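Local structure of aminotransferase class I and II (Streptococcus suis 89/1591, 3OP7) at residues L285-D289 with Y300-V305; S307-I313 with G344-F350; M319-C323 with V335-R339. The protein probably transfers amino groups between amino acids and keto acids, using pyridoxal phosphate held as a Schiff base on a lysine. One frame throughout, in Å; residues are numbered along the deposited sequence.

Overall arrangement
Contacts 1, 2 and 3 gather on and around the antiparallel sheet of the small domain of this fold type I PLP enzyme. Contact 2 is its buried core, where strands 309-313 and 345-348 run side by side through backbone hydrogen bonds and apolar side chains. Contact 1 is partly buried. It ties helix 270-294 to the loop before strand 309-313, with an aspartate holding a tyrosine and an arginine. Contact 3 is buried at the other end of the sheet, about 20 Å from contact 1 between centres. It sets helix 319-330 against edge strand 335-336 and adds a salt bridge. Phe350 of contact 2 packs on Leu285 and Leu288, and Val346 packs on Cys323.

Contact 1: residues L285-D289 with Y300-V305; sequences LAILD and YIRPAV
Asp289 reaches from helix 270-294 to Tyr300 and Arg302 with the two oxygens of one carboxylate. Its CB bond does not aim at the loop. The first torsion sets CG beside the backbone N (chi1 -77°), and this brings the carboxylate across. OD1 accepts a hydrogen bond from Tyr300 OH at 2.6 Å. The hydroxyl comes from above the carboxylate plane, while OD1 lies at the edge of the tyrosine ring. OD2 accepts the N-H of Arg302 NE in a salt bridge of 2.9 Å. That bond is nearly straight, at 175°, and meets OD2 on its syn side. A water also donates to OD2 and accepts from Arg302 NH2, so the ion pair is bridged a second time.

The helix packs here against the loop that joins strands 298-300 and 309-313 of the C-terminal antiparallel sheet. Leu285 supplies the apolar side of the contact. Its CD2 lies over one face of the Arg302 guanidinium, 3.6 Å from NH2, and its CD1 is 3.3 Å from Tyr300 OH. Leu288 CD2 touches Tyr300 CE2 at 3.8 Å. Leu288 and Tyr300 both also pack on Ser309 of the neighbouring strand.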
ATOM      1  N   LEU A 285     -11.109 -24.569  17.327  1.00 38.69           N
ATOM      2  CA  LEU A 285     -10.627 -24.280  18.675  1.00 38.80           C
ATOM      3  C   LEU A 285     -10.893 -25.462  19.608  1.00 41.28           C
ATOM      4  O   LEU A 285     -10.041 -25.783  20.456  1.00 43.08           O
ATOM      5  CB  LEU A 285     -11.214 -22.984  19.223  1.00 37.11           C
ATOM      6  CG  LEU A 285     -10.610 -22.437  20.520  1.00 38.23           C
ATOM      7  CD1 LEU A 285      -9.080 -22.487  20.552  1.00 34.32           C
ATOM      8  CD2 LEU A 285     -11.113 -21.060  20.750  1.00 33.79           C
ATOM      9  N   ALA A 286     -12.051 -26.120  19.482  1.00 43.29           N
ATOM     10  CA  ALA A 286     -12.332 -27.296  20.341  1.00 44.85           C
ATOM     11  C   ALA A 286     -11.319 -28.425  20.101  1.00 45.92           C
ATOM     12  O   ALA A 286     -10.928 -29.120  21.018  1.00 46.11           O
ATOM     13  CB  ALA A 286     -13.775 -27.815  20.167  1.00 46.05           C
ATOM     14  N   ILE A 287     -10.884 -28.575  18.858  1.00 45.44           N
ATOM     15  CA  ILE A 287      -9.873 -29.567  18.492  1.00 46.48           C
ATOM     16  C   ILE A 287      -8.519 -29.212  19.125  1.00 45.63           C
ATOM     17  O   ILE A 287      -7.845 -30.088  19.719  1.00 45.65           O
ATOM     18  CB  ILE A 287      -9.762 -29.674  16.957  1.00 45.53           C
ATOM     19  CG1 ILE A 287     -10.994 -30.383  16.396  1.00 48.12           C
ATOM     20  CG2 ILE A 287      -8.508 -30.424  16.529  1.00 46.73           C
ATOM     21  CD1 ILE A 287     -11.075 -30.286  14.893  1.00 47.14           C
ATOM     22  N   LEU A 288      -8.137 -27.938  19.005  1.00 43.91           N
ATOM     23  CA  LEU A 288      -6.923 -27.413  19.618  1.00 43.97           C
ATOM     24  C   LEU A 288      -6.939 -27.579  21.140  1.00 44.77           C
ATOM     25  O   LEU A 288      -5.933 -28.045  21.715  1.00 44.49           O
ATOM     26  CB  LEU A 288      -6.725 -25.936  19.262  1.00 42.62           C
ATOM     27  CG  LEU A 288      -5.412 -25.292  19.706  1.00 42.74           C
ATOM     28  CD1 LEU A 288      -4.208 -26.040  19.105  1.00 43.14           C
ATOM     29  CD2 LEU A 288      -5.452 -23.812  19.313  1.00 34.76           C
ATOM     30  N   ASP A 289      -8.060 -27.216  21.778  1.00 45.00           N
ATOM     31  CA  ASP A 289      -8.216 -27.359  23.250  1.00 46.39           C
ATOM     32  C   ASP A 289      -8.011 -28.763  23.746  1.00 48.91           C
ATOM     33  O   ASP A 289      -7.301 -28.967  24.726  1.00 49.68           O
ATOM     34  CB  ASP A 289      -9.588 -26.856  23.731  1.00 46.48           C
ATOM     35  CG  ASP A 289      -9.676 -25.312  23.787  1.00 47.11           C
ATOM     36  OD1 ASP A 289      -8.641 -24.639  24.030  1.00 49.25           O
ATOM     37  OD2 ASP A 289     -10.788 -24.776  23.576  1.00 50.03           O
ATOM     38  N   TYR A 300      -1.308 -23.504  27.110  1.00 41.71           N
ATOM     39  CA  TYR A 300      -1.494 -22.109  26.650  1.00 40.44           C
ATOM     40  C   TYR A 300      -2.572 -21.342  27.413  1.00 40.67           C
ATOM     41  O   TYR A 300      -3.310 -21.939  28.229  1.00 41.30           O
ATOM     42  CB  TYR A 300      -1.728 -22.081  25.139  1.00 39.84           C
ATOM     43  CG  TYR A 300      -3.113 -22.369  24.581  1.00 39.40           C
ATOM     44  CD1 TYR A 300      -4.077 -23.093  25.283  1.00 39.43           C
ATOM     45  CD2 TYR A 300      -3.406 -22.030  23.286  1.00 37.11           C
ATOM     46  CE1 TYR A 300      -5.330 -23.396  24.697  1.00 41.05           C
ATOM     47  CE2 TYR A 300      -4.651 -22.316  22.707  1.00 38.22           C
ATOM     48  CZ  TYR A 300      -5.603 -22.992  23.409  1.00 39.98           C
ATOM     49  OH  TYR A 300      -6.826 -23.286  22.831  1.00 39.44           O
ATOM     50  N   ILE A 301      -2.624 -20.027  27.136  1.00 39.71           N
ATOM     51  CA  ILE A 301      -3.763 -19.184  27.524  1.00 39.11           C
ATOM     52  C   ILE A 301      -4.674 -19.117  26.312  1.00 37.52           C
ATOM     53  O   ILE A 301      -4.329 -18.472  25.297  1.00 36.59           O
ATOM     54  CB  ILE A 301      -3.366 -17.755  27.934  1.00 38.47           C
ATOM     55  CG1 ILE A 301      -2.328 -17.775  29.081  1.00 39.74           C
ATOM     56  CG2 ILE A 301      -4.613 -16.996  28.380  1.00 38.02           C
ATOM     57  CD1 ILE A 301      -2.890 -18.245  30.355  1.00 42.34           C
ATOM     58  N   ARG A 302      -5.800 -19.828  26.419  1.00 38.52           N
ATOM     59  CA  ARG A 302      -6.767 -19.927  25.317  1.00 38.38           C
ATOM     60  C   ARG A 302      -7.146 -18.551  24.783  1.00 36.62           C
ATOM     61  O   ARG A 302      -7.582 -17.704  25.556  1.00 36.54           O
ATOM     62  CB  ARG A 302      -8.024 -20.670  25.812  1.00 39.91           C
ATOM     63  CG  ARG A 302      -9.080 -20.985  24.761  1.00 41.50           C
ATOM     64  CD  ARG A 302     -10.303 -21.534  25.446  1.00 45.19           C
ATOM     65  NE  ARG A 302     -11.334 -22.058  24.556  1.00 45.02           N
ATOM     66  CZ  ARG A 302     -12.445 -21.423  24.169  1.00 48.07           C
ATOM     67  NH1 ARG A 302     -12.691 -20.173  24.517  1.00 47.46           N
ATOM     68  NH2 ARG A 302     -13.328 -22.056  23.394  1.00 49.77           N
ATOM     69  N   PRO A 303      -7.000 -18.344  23.463  1.00 34.48           N
ATOM     70  CA  PRO A 303      -7.326 -17.053  22.830  1.00 33.53           C
ATOM     71  C   PRO A 303      -8.813 -16.741  22.961  1.00 33.76           C
ATOM     72  O   PRO A 303      -9.614 -17.634  23.200  1.00 33.72           O
ATOM     73  CB  PRO A 303      -6.935 -17.269  21.388  1.00 32.93           C
ATOM     74  CG  PRO A 303      -7.090 -18.741  21.173  1.00 34.56           C
ATOM     75  CD  PRO A 303      -6.616 -19.343  22.449  1.00 34.79           C
ATOM     76  N   ALA A 304      -9.180 -15.486  22.789  1.00 32.46           N
ATOM     77  CA  ALA A 304     -10.568 -15.089  22.950  1.00 33.43           C
ATOM     78  C   ALA A 304     -11.363 -15.405  21.644  1.00 33.23           C
ATOM     79  O   ALA A 304     -12.013 -14.531  21.105  1.00 32.25           O
ATOM     80  CB  ALA A 304     -10.632 -13.563  23.276  1.00 33.28           C
ATOM     81  N   VAL A 305     -11.352 -16.678  21.219  1.00 34.16           N
ATOM     82  CA  VAL A 305     -12.068 -17.150  20.017  1.00 33.64           C
ATOM     83  C   VAL A 305     -11.742 -16.209  18.847  1.00 32.35           C
ATOM     84  O   VAL A 305     -12.620 -15.620  18.212  1.00 31.85           O
ATOM     85  CB  VAL A 305     -13.601 -17.337  20.263  1.00 35.22           C
ATOM     86  CG1 VAL A 305     -14.208 -18.258  19.196  1.00 36.10           C
ATOM     87  CG2 VAL A 305     -13.915 -17.922  21.686  1.00 36.34           C
TER
HETATM   88  O   HOH W   1     -13.269 -25.099  22.776  1.00 43.03           O

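Contact 2: residues S307-I313 with G344-F350; sequences STSFVKI and GYVRLGF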
ATOM      1  N   SER A 307      -8.502 -16.327  15.566  1.00 31.44           N
ATOM      2  CA  SER A 307      -7.694 -17.302  14.806  1.00 32.06           C
ATOM      3  C   SER A 307      -6.166 -17.240  15.032  1.00 33.11           C
ATOM      4  O   SER A 307      -5.394 -17.579  14.107  1.00 35.12           O
ATOM      5  CB  SER A 307      -7.996 -17.106  13.282  1.00 29.91           C
ATOM      6  OG  SER A 307      -7.683 -15.794  12.780  1.00 29.89           O
ATOM      7  N   THR A 308      -5.699 -16.755  16.196  1.00 32.23           N
ATOM      8  CA  THR A 308      -4.271 -16.858  16.515  1.00 31.74           C
ATOM      9  C   THR A 308      -4.139 -17.403  17.928  1.00 32.38           C
ATOM     10  O   THR A 308      -5.012 -17.212  18.779  1.00 33.27           O
ATOM     11  CB  THR A 308      -3.481 -15.549  16.325  1.00 31.32           C
ATOM     12  OG1 THR A 308      -2.072 -15.758  16.623  1.00 28.83           O
ATOM     13  CG2 THR A 308      -4.063 -14.405  17.181  1.00 32.52           C
ATOM     14  N   SER A 309      -3.095 -18.188  18.151  1.00 33.92           N
ATOM     15  CA  SER A 309      -2.797 -18.674  19.487  1.00 33.68           C
ATOM     16  C   SER A 309      -1.291 -18.745  19.687  1.00 34.23           C
ATOM     17  O   SER A 309      -0.504 -18.739  18.729  1.00 33.15           O
ATOM     18  CB  SER A 309      -3.423 -20.070  19.783  1.00 36.31           C
ATOM     19  OG  SER A 309      -2.829 -21.078  18.981  1.00 35.50           O
ATOM     20  N   PHE A 310      -0.890 -18.817  20.951  1.00 33.80           N
ATOM     21  CA  PHE A 310       0.536 -18.710  21.317  1.00 33.26           C
ATOM     22  C   PHE A 310       0.729 -19.785  22.356  1.00 34.90           C
ATOM     23  O   PHE A 310       0.307 -19.634  23.499  1.00 36.11           O
ATOM     24  CB  PHE A 310       0.866 -17.331  21.853  1.00 32.75           C
ATOM     25  CG  PHE A 310       2.312 -16.900  21.679  1.00 30.68           C
ATOM     26  CD1 PHE A 310       2.984 -17.077  20.493  1.00 31.00           C
ATOM     27  CD2 PHE A 310       2.983 -16.293  22.731  1.00 31.51           C
ATOM     28  CE1 PHE A 310       4.304 -16.623  20.331  1.00 32.64           C
ATOM     29  CE2 PHE A 310       4.289 -15.873  22.601  1.00 33.06           C
ATOM     30  CZ  PHE A 310       4.947 -16.011  21.382  1.00 33.41           C
ATOM     31  N   VAL A 311       1.381 -20.858  21.932  1.00 35.24           N
ATOM     32  CA  VAL A 311       1.402 -22.081  22.694  1.00 36.91           C
ATOM     33  C   VAL A 311       2.779 -22.227  23.332  1.00 37.94           C
ATOM     34  O   VAL A 311       3.821 -21.973  22.709  1.00 37.79           O
ATOM     35  CB  VAL A 311       1.089 -23.267  21.755  1.00 37.74           C
ATOM     36  CG1 VAL A 311       1.160 -24.567  22.456  1.00 39.07           C
ATOM     37  CG2 VAL A 311      -0.280 -23.085  21.116  1.00 38.00           C
ATOM     38  N   LYS A 312       2.772 -22.579  24.607  1.00 39.42           N
ATOM     39  CA  LYS A 312       4.002 -22.727  25.373  1.00 41.43           C
ATOM     40  C   LYS A 312       4.510 -24.159  25.268  1.00 42.84           C
ATOM     41  O   LYS A 312       3.828 -25.078  25.711  1.00 42.99           O
ATOM     42  CB  LYS A 312       3.733 -22.395  26.845  1.00 41.82           C
ATOM     43  CG  LYS A 312       4.986 -22.206  27.670  1.00 46.22           C
ATOM     44  CD  LYS A 312       4.627 -22.028  29.137  1.00 51.06           C
ATOM     45  CE  LYS A 312       5.769 -21.433  29.961  1.00 53.48           C
ATOM     46  NZ  LYS A 312       5.225 -20.894  31.252  1.00 53.01           N
ATOM     47  N   ILE A 313       5.707 -24.331  24.713  1.00 43.07           N
ATOM     48  CA  ILE A 313       6.315 -25.653  24.524  1.00 45.58           C
ATOM     49  C   ILE A 313       7.370 -25.885  25.611  1.00 47.46           C
ATOM     50  O   ILE A 313       8.398 -25.206  25.622  1.00 47.03           O
ATOM     51  CB  ILE A 313       6.978 -25.772  23.093  1.00 45.07           C
ATOM     52  CG1 ILE A 313       6.003 -25.402  21.989  1.00 44.97           C
ATOM     53  CG2 ILE A 313       7.546 -27.202  22.873  1.00 47.17           C
ATOM     54  CD1 ILE A 313       4.755 -26.257  21.890  1.00 46.16           C
ATOM     55  N   GLY A 344      10.342 -19.895  23.760  1.00 42.58           N
ATOM     56  CA  GLY A 344       9.613 -20.842  24.590  1.00 43.27           C
ATOM     57  C   GLY A 344       8.181 -21.067  24.143  1.00 41.72           C
ATOM     58  O   GLY A 344       7.494 -21.916  24.733  1.00 42.15           O
ATOM     59  N   TYR A 345       7.759 -20.348  23.083  1.00 39.33           N
ATOM     60  CA  TYR A 345       6.407 -20.398  22.556  1.00 37.69           C
ATOM     61  C   TYR A 345       6.435 -20.484  21.032  1.00 36.98           C
ATOM     62  O   TYR A 345       7.409 -20.058  20.379  1.00 37.43           O
ATOM     63  CB  TYR A 345       5.640 -19.107  22.919  1.00 36.69           C
ATOM     64  CG  TYR A 345       5.490 -18.830  24.384  1.00 37.43           C
ATOM     65  CD1 TYR A 345       6.512 -18.227  25.096  1.00 40.53           C
ATOM     66  CD2 TYR A 345       4.321 -19.155  25.065  1.00 39.42           C
ATOM     67  CE1 TYR A 345       6.375 -17.963  26.460  1.00 43.51           C
ATOM     68  CE2 TYR A 345       4.194 -18.928  26.443  1.00 40.45           C
ATOM     69  CZ  TYR A 345       5.219 -18.315  27.124  1.00 43.34           C
ATOM     70  OH  TYR A 345       5.138 -18.045  28.493  1.00 44.17           O
ATOM     71  N   VAL A 346       5.317 -20.913  20.454  1.00 36.16           N
ATOM     72  CA  VAL A 346       5.133 -20.886  18.997  1.00 35.39           C
ATOM     73  C   VAL A 346       3.775 -20.244  18.685  1.00 34.70           C
ATOM     74  O   VAL A 346       2.849 -20.421  19.462  1.00 34.44           O
ATOM     75  CB  VAL A 346       5.193 -22.326  18.426  1.00 36.64           C
ATOM     76  CG1 VAL A 346       6.574 -22.934  18.653  1.00 38.20           C
ATOM     77  CG2 VAL A 346       4.118 -23.233  19.064  1.00 38.09           C
ATOM     78  N   ARG A 347       3.668 -19.467  17.600  1.00 33.43           N
ATOM     79  CA  ARG A 347       2.366 -18.992  17.115  1.00 32.97           C
ATOM     80  C   ARG A 347       1.755 -20.090  16.211  1.00 34.58           C
ATOM     81  O   ARG A 347       2.407 -20.556  15.268  1.00 35.41           O
ATOM     82  CB  ARG A 347       2.460 -17.694  16.364  1.00 31.89           C
ATOM     83  CG  ARG A 347       1.080 -17.080  16.198  1.00 31.63           C
ATOM     84  CD  ARG A 347       1.151 -15.866  15.403  1.00 30.83           C
ATOM     85  NE  ARG A 347       1.395 -16.201  14.004  1.00 30.15           N
ATOM     86  CZ  ARG A 347       1.501 -15.298  13.035  1.00 32.71           C
ATOM     87  NH1 ARG A 347       1.454 -13.978  13.307  1.00 32.44           N
ATOM     88  NH2 ARG A 347       1.692 -15.723  11.788  1.00 31.15           N
ATOM     89  N   LEU A 348       0.543 -20.516  16.569  1.00 35.15           N
ATOM     90  CA  LEU A 348      -0.206 -21.574  15.884  1.00 35.78           C
ATOM     91  C   LEU A 348      -1.545 -21.006  15.346  1.00 34.51           C
ATOM     92  O   LEU A 348      -2.377 -20.542  16.130  1.00 35.39           O
ATOM     93  CB  LEU A 348      -0.461 -22.689  16.879  1.00 36.09           C
ATOM     94  CG  LEU A 348      -0.929 -24.012  16.265  1.00 38.18           C
ATOM     95  CD1 LEU A 348      -0.537 -25.142  17.219  1.00 36.22           C
ATOM     96  CD2 LEU A 348      -2.421 -24.042  15.920  1.00 35.99           C
ATOM     97  N   GLY A 349      -1.742 -21.016  14.036  1.00 33.19           N
ATOM     98  CA  GLY A 349      -2.971 -20.523  13.437  1.00 32.83           C
ATOM     99  C   GLY A 349      -3.883 -21.719  13.167  1.00 34.45           C
ATOM    100  O   GLY A 349      -3.578 -22.558  12.321  1.00 35.20           O
ATOM    101  N   PHE A 350      -5.005 -21.788  13.870  1.00 34.80           N
ATOM    102  CA  PHE A 350      -5.811 -23.001  13.861  1.00 35.54           C
ATOM    103  C   PHE A 350      -7.089 -22.959  13.013  1.00 36.09           C
ATOM    104  O   PHE A 350      -7.796 -23.975  12.953  1.00 36.73           O
ATOM    105  CB  PHE A 350      -6.190 -23.390  15.299  1.00 36.38           C
ATOM    106  CG  PHE A 350      -7.047 -22.373  15.993  1.00 35.67           C
ATOM    107  CD1 PHE A 350      -6.473 -21.320  16.710  1.00 35.50           C
ATOM    108  CD2 PHE A 350      -8.427 -22.426  15.896  1.00 36.22           C
ATOM    109  CE1 PHE A 350      -7.288 -20.334  17.327  1.00 35.58           C
ATOM    110  CE2 PHE A 350      -9.229 -21.460  16.511  1.00 35.06           C
ATOM    111  CZ  PHE A 350      -8.657 -20.426  17.245  1.00 34.45           C
TER
HETATM  112  O   HOH W   2       8.317 -22.532  27.126  1.00 47.26           O
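Phe310 and Tyr345 lie on one face of the strand pair with their ring planes almost parallel, 7° apart. The rings are displaced, with little of one over the other, and their centroids are 5.0 Å apart. Tyr345 CB sits over the phenylalanine face, 3.6 Å from the Phe310 ring centroid, in a CH-pi contact. The extended Lys312 crosses Tyr345 obliquely, with Lys312 CB 3.5 Å from Tyr345 CE2. The Tyr345 hydroxyl is hydrogen-bonded to Glu136.

Strands 309-313 and 345-348 are the antiparallel centre of the C-terminal sheet. Val311 and Val346 form a hydrogen-bonded pair: each N donates to the other's O at 2.9 Å. Phe310 with Arg347 and Lys312 with Tyr345 are non-hydrogen-bonded pairs. Ile313 N adds a hydrogen bond to Gly344 O.

The other face carries Ser309, Val311, Val346 and Leu348. Val311 CB meets Val346 CG2 at 4.1 Å. Ser309 OG, set between its backbone N and carbonyl carbon (chi1 67°), donates to Leu348 O at 2.9 Å. Thr308 OG1 lies 3.4 Å from Arg347 CG and is hydrogen-bonded to Pro166 O. Arg347 hydrogen-bonds to Asn165 and the Ala25 carbonyl; it probably corresponds to the arginine that receives the substrate carboxylate in class I aminotransferases.

Contact 3: residues M319-C323 with V335-R339; sequences MEDFC and VPGNR
This is a buried helix-to-strand contact with a salt bridge at one side. The first turn of helix 319-330 packs on edge strand 335-336 of the C-terminal antiparallel sheet and on the 3-10 turn that follows it. Helix 319-330 is the link of a beta-alpha-beta crossover between parallel strands 309-313 and 335-336, with 345-348 between them. Pro336 is the centre of the apolar part. Its CB lies 3.8 Å from CB of Met319, which is selenomethionine in this crystal, and 3.8 Å from Cys323 SG. The far end of Met319 turns off to Ile313 and Val346. Trp12 of helix 8-16 also packs on Glu320, Cys323, Pro336 and Arg339.

The polar part is built round Glu320. Its CG stands anti to the backbone N (chi1 174°), and a bend at chi2 carries the carboxylate to the 3-10 turn. Arg339 holds it with NE and NH2, one to each oxygen, and the two flat groups are nearly coplanar. NE of Arg339 donates to OE1 of Glu320 at 2.7 Å, and NH2 of Arg339 donates to OE2 at 2.8 Å. Both oxygens use their syn lone pairs. Arg339 NH1 is turned to a second carboxylate, that of Glu11, which would share its charge. Glu320 OE1 has a further donor on its anti side: Asn338 ND2, 2.9 Å away, with an N-H...O angle of 178°.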
HETATM    1  N   MSE A 319      13.134 -22.024  20.104  1.00 42.75           N
HETATM    2  CA  MSE A 319      11.974 -22.395  19.281  1.00 42.63           C
HETATM    3  C   MSE A 319      12.253 -22.263  17.791  1.00 42.45           C
HETATM    4  O   MSE A 319      11.594 -22.933  16.969  1.00 43.72           O
HETATM    5  CB  MSE A 319      10.731 -21.567  19.648  1.00 40.53           C
HETATM    6  CG  MSE A 319      10.042 -22.041  20.905  1.00 39.59           C
HETATM    7 SE   MSE A 319       9.430 -23.884  20.815  0.75 39.14          SE
HETATM    8  CE  MSE A 319      10.757 -24.634  21.982  1.00 43.17           C
ATOM      9  N   GLU A 320      13.171 -21.379  17.405  1.00 42.23           N
ATOM     10  CA  GLU A 320      13.520 -21.297  15.981  1.00 41.79           C
ATOM     11  C   GLU A 320      14.147 -22.628  15.543  1.00 44.12           C
ATOM     12  O   GLU A 320      13.793 -23.175  14.505  1.00 43.98           O
ATOM     13  CB  GLU A 320      14.426 -20.105  15.684  1.00 42.06           C
ATOM     14  CG  GLU A 320      14.939 -20.045  14.230  1.00 41.64           C
ATOM     15  CD  GLU A 320      14.580 -18.757  13.473  1.00 40.60           C
ATOM     16  OE1 GLU A 320      13.923 -17.855  14.011  1.00 42.81           O
ATOM     17  OE2 GLU A 320      14.931 -18.692  12.272  1.00 42.46           O
ATOM     18  N   ASP A 321      15.042 -23.186  16.349  1.00 45.33           N
ATOM     19  CA  ASP A 321      15.615 -24.481  16.026  1.00 48.34           C
ATOM     20  C   ASP A 321      14.515 -25.584  16.060  1.00 48.36           C
ATOM     21  O   ASP A 321      14.471 -26.473  15.187  1.00 50.15           O
ATOM     22  CB  ASP A 321      16.716 -24.853  17.025  1.00 50.53           C
ATOM     23  CG  ASP A 321      17.955 -23.923  16.977  1.00 53.51           C
ATOM     24  OD1 ASP A 321      18.076 -23.038  16.113  1.00 56.08           O
ATOM     25  OD2 ASP A 321      18.851 -24.127  17.827  1.00 60.53           O
ATOM     26  N   PHE A 322      13.641 -25.528  17.068  1.00 46.55           N
ATOM     27  CA  PHE A 322      12.562 -26.512  17.221  1.00 45.87           C
ATOM     28  C   PHE A 322      11.661 -26.497  15.991  1.00 44.53           C
ATOM     29  O   PHE A 322      11.337 -27.535  15.418  1.00 45.10           O
ATOM     30  CB  PHE A 322      11.746 -26.157  18.450  1.00 45.03           C
ATOM     31  CG  PHE A 322      10.585 -27.069  18.723  1.00 45.48           C
ATOM     32  CD1 PHE A 322       9.344 -26.831  18.151  1.00 44.34           C
ATOM     33  CD2 PHE A 322      10.712 -28.110  19.614  1.00 49.89           C
ATOM     34  CE1 PHE A 322       8.261 -27.645  18.439  1.00 46.30           C
ATOM     35  CE2 PHE A 322       9.631 -28.940  19.908  1.00 50.71           C
ATOM     36  CZ  PHE A 322       8.414 -28.708  19.327  1.00 47.33           C
ATOM     37  N   CYS A 323      11.236 -25.309  15.601  1.00 41.53           N
ATOM     38  CA  CYS A 323      10.376 -25.186  14.434  1.00 41.16           C
ATOM     39  C   CYS A 323      11.059 -25.542  13.101  1.00 41.50           C
ATOM     40  O   CYS A 323      10.401 -26.069  12.202  1.00 42.17           O
ATOM     41  CB  CYS A 323       9.790 -23.780  14.346  1.00 38.22           C
ATOM     42  SG  CYS A 323       8.543 -23.439  15.648  1.00 38.37           S
ATOM     43  N   VAL A 335       5.172 -20.557  13.532  1.00 33.95           N
ATOM     44  CA  VAL A 335       6.070 -19.391  13.652  1.00 33.25           C
ATOM     45  C   VAL A 335       6.682 -19.421  15.052  1.00 33.39           C
ATOM     46  O   VAL A 335       5.949 -19.413  16.038  1.00 34.53           O
ATOM     47  CB  VAL A 335       5.398 -18.064  13.376  1.00 32.86           C
ATOM     48  CG1 VAL A 335       6.473 -16.900  13.436  1.00 31.34           C
ATOM     49  CG2 VAL A 335       4.702 -18.116  11.994  1.00 30.74           C
ATOM     50  N   PRO A 336       8.020 -19.500  15.140  1.00 33.19           N
ATOM     51  CA  PRO A 336       8.599 -19.636  16.480  1.00 34.02           C
ATOM     52  C   PRO A 336       8.557 -18.343  17.271  1.00 33.05           C
ATOM     53  O   PRO A 336       8.597 -17.241  16.673  1.00 32.62           O
ATOM     54  CB  PRO A 336      10.058 -20.024  16.205  1.00 35.55           C
ATOM     55  CG  PRO A 336      10.364 -19.450  14.877  1.00 34.02           C
ATOM     56  CD  PRO A 336       9.059 -19.524  14.096  1.00 33.35           C
ATOM     57  N   GLY A 337       8.503 -18.488  18.601  1.00 34.34           N
ATOM     58  CA  GLY A 337       8.231 -17.379  19.498  1.00 35.14           C
ATOM     59  C   GLY A 337       9.277 -16.280  19.543  1.00 35.87           C
ATOM     60  O   GLY A 337       8.937 -15.145  19.847  1.00 36.78           O
ATOM     61  N   ASN A 338      10.531 -16.614  19.255  1.00 37.44           N
ATOM     62  CA  ASN A 338      11.600 -15.613  19.182  1.00 38.61           C
ATOM     63  C   ASN A 338      11.336 -14.553  18.126  1.00 38.27           C
ATOM     64  O   ASN A 338      11.878 -13.455  18.215  1.00 38.78           O
ATOM     65  CB  ASN A 338      12.952 -16.282  18.910  1.00 40.08           C
ATOM     66  CG  ASN A 338      12.960 -17.002  17.580  1.00 41.92           C
ATOM     67  OD1 ASN A 338      12.133 -17.875  17.366  1.00 40.98           O
ATOM     68  ND2 ASN A 338      13.865 -16.625  16.682  1.00 41.86           N
ATOM     69  N   ARG A 339      10.509 -14.858  17.125  1.00 38.12           N
ATOM     70  CA  ARG A 339      10.122 -13.855  16.121  1.00 38.04           C
ATOM     71  C   ARG A 339       9.186 -12.776  16.703  1.00 38.23           C
ATOM     72  O   ARG A 339       8.945 -11.741  16.035  1.00 38.87           O
ATOM     73  CB  ARG A 339       9.476 -14.514  14.897  1.00 37.64           C
ATOM     74  CG  ARG A 339      10.360 -15.535  14.156  1.00 38.77           C
ATOM     75  CD  ARG A 339      11.607 -14.872  13.613  1.00 39.54           C
ATOM     76  NE  ARG A 339      12.569 -15.732  12.920  1.00 39.38           N
ATOM     77  CZ  ARG A 339      13.057 -15.504  11.705  1.00 37.25           C
ATOM     78  NH1 ARG A 339      12.635 -14.454  10.978  1.00 35.08           N
ATOM     79  NH2 ARG A 339      13.982 -16.311  11.217  1.00 38.18           N
TER